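Local coordinates for KmHsv2 (Kluyveromyces marxianus, PDB 3VU4), which probably binds phosphoinositides as a seven-bladed beta-propeller of the PROPPIN family, to which the autophagy protein Atg18 belongs, at residues V243-W248 with G308-W313; S253-V258 with F267-D272; A312-S317 with I329-V334. All blocks are in the same frame, centred on the assembly; numbering follows the deposited sequence.

Overall arrangement
The chain folds as a seven-bladed beta-propeller, and all three contacts fall in its last two blades. Contact 1 joins their innermost strands, 243-248 and 310-313, close to the centre of the molecule. Contact 2 lies in the earlier blade, on the hairpin of strands 254-259 and 263-268; in sequence it falls between the two halves of contact 1. Contact 3 comes last, within the final blade, and shares Ala312 and Trp313 with contact 1. The three centres are about 11 to 13 Å apart. Trp313 ties them together, since its ring also packs on Ala256 and Lys254 of contact 2, so one side chain touches residues of all three contacts.

Contact 1: residues V243-W248 with G308-W313; sequences VVDMKW and GCKIAW
Charge and hydrogen bonding do most of the work here, centred on Asp245 and Lys247. With CG anti to the backbone N, Asp245 sends its carboxylate across to the other strand, where OD2 takes the backbone N of Ile311 at 2.9 Å on its anti lone pair, an almost straight bond (165°). The syn lone pair of the same oxygen goes to Lys247 NZ, a salt bridge of 3.2 Å within the strand. Lys247 reaches it by bending at chi2 and chi4, which also brings NZ to 2.7 Å from Ile311 O, nearly along the C=O axis. Asp245 OD1 is held separately: Met246 N meets it from above the carboxylate plane, and Arg202 makes a salt bridge to it. So gripped, the buried carboxylate probably stays ionised.

The two strands run parallel (9° between directions), their axes 6.3 Å apart, yet they belong to different sheets: each is the innermost strand of its propeller blade, and the bonds between them join side chain to backbone, not backbone to backbone. Val244 and Asp245 both face Val258 of the next strand, a classic beta bulge.

Further along, the Trp313 indole is set against the backbone of 247-248. Its NE1 gives a bent bond (137°) to Lys247 O at 3.0 Å, approaching from above the carbonyl plane, while Trp248 C lies over one ring face. Water 1 bridges Trp248 O and Trp313 N, sitting at the ring edge and in its plane.

The apolar contact is carried by Ile311 and Val244. Ile311 CG1, placed between its backbone N and carbonyl carbon, lies 3.7 Å from Lys247 CB, and its side chain runs alongside that of Asp245, pointing the opposite way. At the loop end, Val244 CG1 rests 4.3 Å from Cys309 SG.

Contact 2: residues S253-V258 with F267-D272; sequences SKLAVV and FEIFND
Leu255 occupies the apolar centre, its CB 3.7 Å from Ile269 CD1 and also against Phe267 CB on the same sheet face. Val257 crosses the Phe267 side chain obliquely and brings CG2 to the ring edge, 3.9 Å from CE2. Leu255 and Phe267 form an antiparallel hydrogen-bonded pair, with Leu255 N to Phe267 O at 2.8 Å and Phe267 N to Leu255 O at 2.7 Å. Lys254 and Glu268 follow as a non-hydrogen-bonded pair on the opposite face.

Ser253, just before its strand, meets residues following the end of strand 263-268. Its O accepts Ile269 N at 2.8 Å and, weakly, Phe270 N; its CA sits over the Phe270 ring in a CH-pi contact. Ser253 OG, anti to its backbone N, donates to Phe270 O (2.8 Å) nearly along the C=O axis and accepts from Lys254 NZ. At the polar edge that ammonium, turned by a bend at chi4, makes a long salt bridge of 3.7 Å to Asp272 OD2.

Strands 254-259 and 263-268 are the middle two of a propeller blade: Leu255 leans on Met246 and Trp248 of strand 243-248, Ala256 faces strand 310-313 of the next blade, and Phe267 meets Phe234 of the preceding one.

Contact 3: residues A312-S317 with I329-V334; sequences AWISES and IETFKV
Two crossings at about a right angle and one curled lysine define how these side chains meet. Trp313 leaves its backbone pointing away from 329-334, but the six-membered part of the indole swings round so that CH2 touches Val334 CG2 at 3.9 Å. In the second crossing Ile314 holds CG1 between its backbone N and carbonyl carbon (chi1 59°) and continues extended, so that CD1 reaches Thr331 CG2 at 4.2 Å, methyl to methyl. Thr331 offers this methyl because CG2 is anti to its own backbone N.

Ser317 makes the polar end. Its carbonyl O receives Val334 N at 2.7 Å in a nearly straight bond (163°), coming almost along the C=O axis. The Val334 side chain lies beside that oxygen, with both CB and CG2 touching it. Ser317 OG, also placed between its backbone N and carbonyl carbon, accepts from Lys333 NZ at 3.0 Å. Lys333 starts out pointing away from the turn, but bends at chi2 and chi4 swing the chain out of the line of the strand and bring NZ to the Ser317 hydroxyl.

The turn has its own brace: Ser315 OG accepts from Ser317 N at 2.9 Å, an ST turn, and it bonds to Ser318 N as well.

Residues 314-317 carry the chain from the innermost strand of the last propeller blade, 310-313, into the second, 318-323, and the Ser317-Val334 bond extends the pairing of that second strand with the third, 328-337. On the outer side of the third strand, 342-352 completes the blade, with Trp343 against Val334 and Asp348 beside Lys333.

Contact 1: residues V243-W248 with G308-W313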
loop_
_atom_site.group_PDB
_atom_site.type_symbol
_atom_site.label_atom_id
_atom_site.label_comp_id
_atom_site.label_asym_id
_atom_site.label_seq_id
_atom_site.Cartn_x
_atom_site.Cartn_y
_atom_site.Cartn_z
ATOM N N VAL A 243 -0.313 -1.201 -13.461
ATOM C CA VAL A 243 -0.256 -1.713 -12.114
ATOM C C VAL A 243 -1.371 -1.046 -11.310
ATOM O O VAL A 243 -1.568 0.165 -11.401
ATOM C CB VAL A 243 1.103 -1.380 -11.476
ATOM C CG1 VAL A 243 1.126 -1.828 -10.022
ATOM C CG2 VAL A 243 2.222 -2.030 -12.278
ATOM N N VAL A 244 -2.106 -1.832 -10.533
ATOM C CA VAL A 244 -3.192 -1.294 -9.721
ATOM C C VAL A 244 -2.714 -1.178 -8.283
ATOM O O VAL A 244 -3.056 -0.234 -7.572
ATOM C CB VAL A 244 -4.442 -2.202 -9.793
ATOM C CG1 VAL A 244 -5.514 -1.706 -8.848
ATOM C CG2 VAL A 244 -4.973 -2.220 -11.214
ATOM N N ASP A 245 -1.920 -2.144 -7.847
ATOM C CA ASP A 245 -1.387 -2.090 -6.498
ATOM C C ASP A 245 -0.138 -2.959 -6.365
ATOM O O ASP A 245 0.080 -3.903 -7.133
ATOM C CB ASP A 245 -2.450 -2.488 -5.472
ATOM C CG ASP A 245 -2.129 -1.965 -4.074
ATOM O OD1 ASP A 245 -1.151 -1.193 -3.942
ATOM O OD2 ASP A 245 -2.856 -2.319 -3.110
ATOM N N MET A 246 0.682 -2.609 -5.383
ATOM C CA MET A 246 1.939 -3.293 -5.130
ATOM C C MET A 246 2.168 -3.229 -3.631
ATOM O O MET A 246 2.174 -2.147 -3.051
ATOM C CB MET A 246 3.040 -2.571 -5.900
ATOM C CG MET A 246 4.434 -2.988 -5.583
ATOM S SD MET A 246 5.524 -2.413 -6.894
ATOM C CE MET A 246 5.573 -0.648 -6.566
ATOM N N LYS A 247 2.332 -4.397 -3.012
ATOM C CA LYS A 247 2.527 -4.499 -1.564
ATOM C C LYS A 247 3.634 -5.504 -1.179
ATOM O O LYS A 247 3.901 -6.466 -1.911
ATOM C CB LYS A 247 1.198 -4.887 -0.925
ATOM C CG LYS A 247 0.520 -3.789 -0.137
ATOM C CD LYS A 247 0.487 -2.468 -0.871
ATOM C CE LYS A 247 -0.374 -1.455 -0.128
ATOM N NZ LYS A 247 -1.825 -1.839 -0.087
ATOM N N TRP A 248 4.268 -5.269 -0.029
ATOM C CA TRP A 248 5.377 -6.100 0.474
ATOM C C TRP A 248 4.950 -7.147 1.499
ATOM O O TRP A 248 4.081 -6.884 2.329
ATOM C CB TRP A 248 6.434 -5.227 1.162
ATOM C CG TRP A 248 7.253 -4.293 0.294
ATOM C CD1 TRP A 248 6.904 -3.039 -0.136
ATOM C CD2 TRP A 248 8.610 -4.496 -0.130
ATOM N NE1 TRP A 248 7.961 -2.446 -0.786
ATOM C CE2 TRP A 248 9.021 -3.318 -0.801
ATOM C CE3 TRP A 248 9.516 -5.561 -0.008
ATOM C CZ2 TRP A 248 10.310 -3.169 -1.339
ATOM C CZ3 TRP A 248 10.793 -5.419 -0.544
ATOM C CH2 TRP A 248 11.177 -4.228 -1.206
ATOM N N GLY A 308 -11.412 -1.484 -9.066
ATOM C CA GLY A 308 -9.997 -1.655 -8.809
ATOM C C GLY A 308 -9.869 -2.578 -7.620
ATOM O O GLY A 308 -10.744 -3.415 -7.398
ATOM N N CYS A 309 -8.789 -2.444 -6.861
ATOM C CA CYS A 309 -8.608 -3.258 -5.671
ATOM C C CYS A 309 -7.380 -2.795 -4.921
ATOM O O CYS A 309 -6.626 -1.950 -5.412
ATOM C CB CYS A 309 -8.469 -4.751 -6.023
ATOM S SG CYS A 309 -6.973 -5.240 -6.945
ATOM N N LYS A 310 -7.205 -3.341 -3.722
ATOM C CA LYS A 310 -6.057 -3.037 -2.872
ATOM C C LYS A 310 -5.652 -4.348 -2.250
ATOM O O LYS A 310 -6.511 -5.148 -1.878
ATOM C CB LYS A 310 -6.417 -2.022 -1.780
ATOM C CG LYS A 310 -6.647 -0.643 -2.348
ATOM C CD LYS A 310 -6.726 0.448 -1.305
ATOM C CE LYS A 310 -6.928 1.780 -2.019
ATOM N NZ LYS A 310 -7.063 2.937 -1.101
ATOM N N ILE A 311 -4.352 -4.586 -2.157
ATOM C CA ILE A 311 -3.877 -5.831 -1.578
ATOM C C ILE A 311 -3.055 -5.568 -0.328
ATOM O O ILE A 311 -2.611 -4.446 -0.080
ATOM C CB ILE A 311 -3.055 -6.638 -2.612
ATOM C CG1 ILE A 311 -1.745 -5.930 -2.942
ATOM C CG2 ILE A 311 -3.855 -6.768 -3.912
ATOM C CD1 ILE A 311 -1.011 -6.538 -4.124
ATOM N N ALA A 312 -2.876 -6.605 0.474
ATOM C CA ALA A 312 -2.103 -6.475 1.698
ATOM C C ALA A 312 -1.667 -7.846 2.179
ATOM O O ALA A 312 -2.474 -8.780 2.255
ATOM C CB ALA A 312 -2.931 -5.779 2.770
ATOM N N TRP A 313 -0.381 -7.979 2.479
ATOM C CA TRP A 313 0.117 -9.251 2.982
ATOM C C TRP A 313 -0.286 -9.305 4.441
ATOM O O TRP A 313 -0.294 -8.286 5.126
ATOM C CB TRP A 313 1.635 -9.343 2.855
ATOM C CG TRP A 313 2.116 -9.448 1.440
ATOM C CD1 TRP A 313 2.251 -8.430 0.538
ATOM C CD2 TRP A 313 2.561 -10.635 0.773
ATOM N NE1 TRP A 313 2.760 -8.909 -0.645
ATOM C CE2 TRP A 313 2.959 -10.258 -0.527
ATOM C CE3 TRP A 313 2.667 -11.978 1.151
ATOM C CZ2 TRP A 313 3.457 -11.181 -1.454
ATOM C CZ3 TRP A 313 3.164 -12.895 0.231
ATOM C CH2 TRP A 313 3.552 -12.490 -1.058
HETATM O O HOH W 1 1.358 -5.294 2.721
#

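Contact 2: residues S253-V258 with F267-D272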
loop_
_atom_site.group_PDB
_atom_site.type_symbol
_atom_site.label_atom_id
_atom_site.label_comp_id
_atom_site.label_asym_id
_atom_site.label_seq_id
_atom_site.Cartn_x
_atom_site.Cartn_y
_atom_site.Cartn_z
ATOM N N SER A 253 10.398 -10.013 2.197
ATOM C CA SER A 253 10.904 -10.998 1.242
ATOM C C SER A 253 10.264 -11.001 -0.152
ATOM O O SER A 253 10.947 -11.180 -1.154
ATOM C CB SER A 253 10.762 -12.403 1.837
ATOM O OG SER A 253 10.900 -13.388 0.822
ATOM N N LYS A 254 8.950 -10.844 -0.219
ATOM C CA LYS A 254 8.272 -10.856 -1.505
ATOM C C LYS A 254 7.472 -9.606 -1.781
ATOM O O LYS A 254 7.010 -8.915 -0.875
ATOM C CB LYS A 254 7.372 -12.083 -1.611
ATOM C CG LYS A 254 8.158 -13.364 -1.682
ATOM C CD LYS A 254 7.280 -14.569 -1.490
ATOM C CE LYS A 254 8.136 -15.804 -1.222
ATOM N NZ LYS A 254 8.963 -15.637 0.016
ATOM N N LEU A 255 7.323 -9.322 -3.062
ATOM C CA LEU A 255 6.583 -8.160 -3.506
ATOM C C LEU A 255 5.434 -8.657 -4.392
ATOM O O LEU A 255 5.665 -9.403 -5.348
ATOM C CB LEU A 255 7.523 -7.260 -4.299
ATOM C CG LEU A 255 7.102 -5.855 -4.678
ATOM C CD1 LEU A 255 6.718 -5.084 -3.435
ATOM C CD2 LEU A 255 8.257 -5.191 -5.390
ATOM N N ALA A 256 4.201 -8.279 -4.050
ATOM C CA ALA A 256 3.040 -8.680 -4.849
ATOM C C ALA A 256 2.569 -7.503 -5.681
ATOM O O ALA A 256 2.531 -6.368 -5.207
ATOM C CB ALA A 256 1.899 -9.173 -3.957
ATOM N N VAL A 257 2.232 -7.784 -6.930
ATOM C CA VAL A 257 1.739 -6.764 -7.840
ATOM C C VAL A 257 0.463 -7.267 -8.514
ATOM O O VAL A 257 0.381 -8.432 -8.917
ATOM C CB VAL A 257 2.781 -6.436 -8.945
ATOM C CG1 VAL A 257 2.192 -5.452 -9.962
ATOM C CG2 VAL A 257 4.026 -5.849 -8.323
ATOM N N VAL A 258 -0.534 -6.395 -8.619
ATOM C CA VAL A 258 -1.775 -6.743 -9.295
ATOM C C VAL A 258 -1.904 -5.758 -10.448
ATOM O O VAL A 258 -1.788 -4.553 -10.238
ATOM C CB VAL A 258 -3.005 -6.581 -8.379
ATOM C CG1 VAL A 258 -4.274 -6.880 -9.159
ATOM C CG2 VAL A 258 -2.909 -7.516 -7.213
ATOM N N PHE A 267 7.156 -11.134 -6.802
ATOM C CA PHE A 267 8.581 -10.998 -7.094
ATOM C C PHE A 267 9.339 -11.271 -5.800
ATOM O O PHE A 267 8.855 -10.963 -4.701
ATOM C CB PHE A 267 8.888 -9.593 -7.617
ATOM C CG PHE A 267 8.238 -9.291 -8.927
ATOM C CD1 PHE A 267 8.833 -9.680 -10.114
ATOM C CD2 PHE A 267 7.005 -8.643 -8.974
ATOM C CE1 PHE A 267 8.209 -9.427 -11.345
ATOM C CE2 PHE A 267 6.379 -8.390 -10.186
ATOM C CZ PHE A 267 6.980 -8.781 -11.375
ATOM N N GLU A 268 10.527 -11.843 -5.922
ATOM C CA GLU A 268 11.307 -12.180 -4.740
ATOM C C GLU A 268 12.508 -11.273 -4.493
ATOM O O GLU A 268 13.418 -11.210 -5.321
ATOM C CB GLU A 268 11.758 -13.641 -4.851
ATOM C CG GLU A 268 12.751 -14.105 -3.787
ATOM C CD GLU A 268 13.139 -15.564 -3.969
ATOM O OE1 GLU A 268 12.369 -16.448 -3.535
ATOM O OE2 GLU A 268 14.205 -15.828 -4.566
ATOM N N ILE A 269 12.506 -10.574 -3.356
ATOM C CA ILE A 269 13.622 -9.697 -2.987
ATOM C C ILE A 269 14.756 -10.537 -2.358
ATOM O O ILE A 269 15.941 -10.336 -2.649
ATOM C CB ILE A 269 13.166 -8.582 -2.011
ATOM C CG1 ILE A 269 12.468 -7.460 -2.793
ATOM C CG2 ILE A 269 14.359 -8.015 -1.251
ATOM C CD1 ILE A 269 11.102 -7.825 -3.343
ATOM N N PHE A 270 14.392 -11.469 -1.489
ATOM C CA PHE A 270 15.377 -12.366 -0.895
ATOM C C PHE A 270 14.665 -13.657 -0.523
ATOM O O PHE A 270 13.473 -13.636 -0.204
ATOM C CB PHE A 270 16.075 -11.718 0.316
ATOM C CG PHE A 270 15.223 -11.597 1.555
ATOM C CD1 PHE A 270 15.000 -12.700 2.377
ATOM C CD2 PHE A 270 14.702 -10.356 1.938
ATOM C CE1 PHE A 270 14.275 -12.578 3.569
ATOM C CE2 PHE A 270 13.978 -10.220 3.126
ATOM C CZ PHE A 270 13.765 -11.338 3.943
ATOM N N ASN A 271 15.375 -14.783 -0.599
ATOM C CA ASN A 271 14.755 -16.058 -0.285
ATOM C C ASN A 271 14.406 -16.174 1.195
ATOM O O ASN A 271 15.240 -16.007 2.075
ATOM C CB ASN A 271 15.621 -17.224 -0.725
ATOM C CG ASN A 271 14.872 -18.531 -0.669
ATOM O OD1 ASN A 271 14.468 -18.968 0.406
ATOM N ND2 ASN A 271 14.657 -19.154 -1.828
ATOM N N ASP A 272 13.133 -16.472 1.417
ATOM C CA ASP A 272 12.482 -16.576 2.715
ATOM C C ASP A 272 12.577 -17.910 3.455
ATOM O O ASP A 272 12.631 -17.953 4.675
ATOM C CB ASP A 272 11.000 -16.257 2.497
ATOM C CG ASP A 272 10.471 -15.323 3.512
ATOM O OD1 ASP A 272 11.302 -14.680 4.178
ATOM O OD2 ASP A 272 9.240 -15.213 3.644
HETATM O O HOH W 2 7.525 -13.376 1.966
#

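Contact 3: residues A312-S317 with I329-V334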
loop_
_atom_site.group_PDB
_atom_site.type_symbol
_atom_site.label_atom_id
_atom_site.label_comp_id
_atom_site.label_asym_id
_atom_site.label_seq_id
_atom_site.Cartn_x
_atom_site.Cartn_y
_atom_site.Cartn_z
ATOM N N ALA A 312 -2.876 -6.605 0.474
ATOM C CA ALA A 312 -2.103 -6.475 1.698
ATOM C C ALA A 312 -1.667 -7.846 2.179
ATOM O O ALA A 312 -2.474 -8.780 2.255
ATOM C CB ALA A 312 -2.931 -5.779 2.770
ATOM N N TRP A 313 -0.381 -7.979 2.479
ATOM C CA TRP A 313 0.117 -9.251 2.982
ATOM C C TRP A 313 -0.286 -9.305 4.441
ATOM O O TRP A 313 -0.294 -8.286 5.126
ATOM C CB TRP A 313 1.635 -9.343 2.855
ATOM C CG TRP A 313 2.116 -9.448 1.440
ATOM C CD1 TRP A 313 2.251 -8.430 0.538
ATOM C CD2 TRP A 313 2.561 -10.635 0.773
ATOM N NE1 TRP A 313 2.760 -8.909 -0.645
ATOM C CE2 TRP A 313 2.959 -10.258 -0.527
ATOM C CE3 TRP A 313 2.667 -11.978 1.151
ATOM C CZ2 TRP A 313 3.457 -11.181 -1.454
ATOM C CZ3 TRP A 313 3.164 -12.895 0.231
ATOM C CH2 TRP A 313 3.552 -12.490 -1.058
ATOM N N ILE A 314 -0.657 -10.485 4.910
ATOM C CA ILE A 314 -1.064 -10.641 6.297
ATOM C C ILE A 314 -0.099 -11.588 6.989
ATOM O O ILE A 314 -0.270 -11.920 8.156
ATOM C CB ILE A 314 -2.504 -11.196 6.404
ATOM C CG1 ILE A 314 -2.609 -12.555 5.713
ATOM C CG2 ILE A 314 -3.472 -10.220 5.780
ATOM C CD1 ILE A 314 -3.930 -13.264 5.964
ATOM N N SER A 315 0.917 -12.016 6.246
ATOM C CA SER A 315 1.931 -12.920 6.759
ATOM C C SER A 315 3.039 -12.984 5.727
ATOM O O SER A 315 3.058 -12.203 4.777
ATOM C CB SER A 315 1.359 -14.313 6.962
ATOM O OG SER A 315 1.440 -15.065 5.770
ATOM N N GLU A 316 3.958 -13.920 5.903
ATOM C CA GLU A 316 5.064 -14.052 4.972
ATOM C C GLU A 316 4.642 -14.801 3.724
ATOM O O GLU A 316 5.293 -14.695 2.681
ATOM C CB GLU A 316 6.235 -14.766 5.648
ATOM C CG GLU A 316 6.834 -13.960 6.786
ATOM C CD GLU A 316 8.014 -14.639 7.460
ATOM O OE1 GLU A 316 8.606 -14.016 8.371
ATOM O OE2 GLU A 316 8.353 -15.788 7.089
ATOM N N SER A 317 3.542 -15.542 3.826
ATOM C CA SER A 317 3.057 -16.320 2.694
ATOM C C SER A 317 1.609 -16.037 2.265
ATOM O O SER A 317 1.183 -16.493 1.204
ATOM C CB SER A 317 3.204 -17.809 2.999
ATOM O OG SER A 317 2.382 -18.170 4.095
ATOM N N ILE A 329 -13.537 -9.820 0.183
ATOM C CA ILE A 329 -12.134 -9.938 0.541
ATOM C C ILE A 329 -11.681 -11.387 0.418
ATOM O O ILE A 329 -12.199 -12.292 1.079
ATOM C CB ILE A 329 -11.852 -9.397 1.968
ATOM C CG1 ILE A 329 -10.368 -9.566 2.289
ATOM C CG2 ILE A 329 -12.720 -10.103 2.997
ATOM C CD1 ILE A 329 -9.924 -8.858 3.543
ATOM N N GLU A 330 -10.713 -11.588 -0.464
ATOM C CA GLU A 330 -10.157 -12.904 -0.739
ATOM C C GLU A 330 -8.774 -13.082 -0.125
ATOM O O GLU A 330 -7.928 -12.197 -0.216
ATOM C CB GLU A 330 -10.102 -13.105 -2.254
ATOM C CG GLU A 330 -11.439 -13.506 -2.841
ATOM C CD GLU A 330 -11.714 -12.874 -4.178
ATOM O OE1 GLU A 330 -10.753 -12.604 -4.919
ATOM O OE2 GLU A 330 -12.902 -12.662 -4.493
ATOM N N THR A 331 -8.551 -14.232 0.497
ATOM C CA THR A 331 -7.279 -14.533 1.134
ATOM C C THR A 331 -6.502 -15.531 0.285
ATOM O O THR A 331 -6.992 -16.625 -0.004
ATOM C CB THR A 331 -7.514 -15.111 2.534
ATOM O OG1 THR A 331 -8.215 -14.145 3.322
ATOM C CG2 THR A 331 -6.201 -15.450 3.213
ATOM N N PHE A 332 -5.294 -15.153 -0.124
ATOM C CA PHE A 332 -4.469 -16.028 -0.953
ATOM C C PHE A 332 -3.217 -16.511 -0.228
ATOM O O PHE A 332 -2.712 -15.855 0.681
ATOM C CB PHE A 332 -4.061 -15.311 -2.249
ATOM C CG PHE A 332 -5.226 -14.857 -3.091
ATOM C CD1 PHE A 332 -5.932 -13.695 -2.769
ATOM C CD2 PHE A 332 -5.633 -15.601 -4.197
ATOM C CE1 PHE A 332 -7.030 -13.279 -3.541
ATOM C CE2 PHE A 332 -6.729 -15.196 -4.974
ATOM C CZ PHE A 332 -7.430 -14.029 -4.644
ATOM N N LYS A 333 -2.714 -17.662 -0.645
ATOM C CA LYS A 333 -1.521 -18.238 -0.041
ATOM C C LYS A 333 -0.490 -18.488 -1.143
ATOM O O LYS A 333 -0.826 -18.989 -2.224
ATOM C CB LYS A 333 -1.889 -19.555 0.648
ATOM C CG LYS A 333 -1.382 -19.735 2.078
ATOM C CD LYS A 333 0.058 -20.205 2.126
ATOM C CE LYS A 333 0.339 -21.006 3.403
ATOM N NZ LYS A 333 0.220 -20.213 4.662
ATOM N N VAL A 334 0.755 -18.107 -0.882
ATOM C CA VAL A 334 1.838 -18.317 -1.838
ATOM C C VAL A 334 2.614 -19.512 -1.296
ATOM O O VAL A 334 3.112 -19.482 -0.172
ATOM C CB VAL A 334 2.753 -17.081 -1.936
ATOM C CG1 VAL A 334 3.820 -17.309 -2.983
ATOM C CG2 VAL A 334 1.932 -15.856 -2.291
#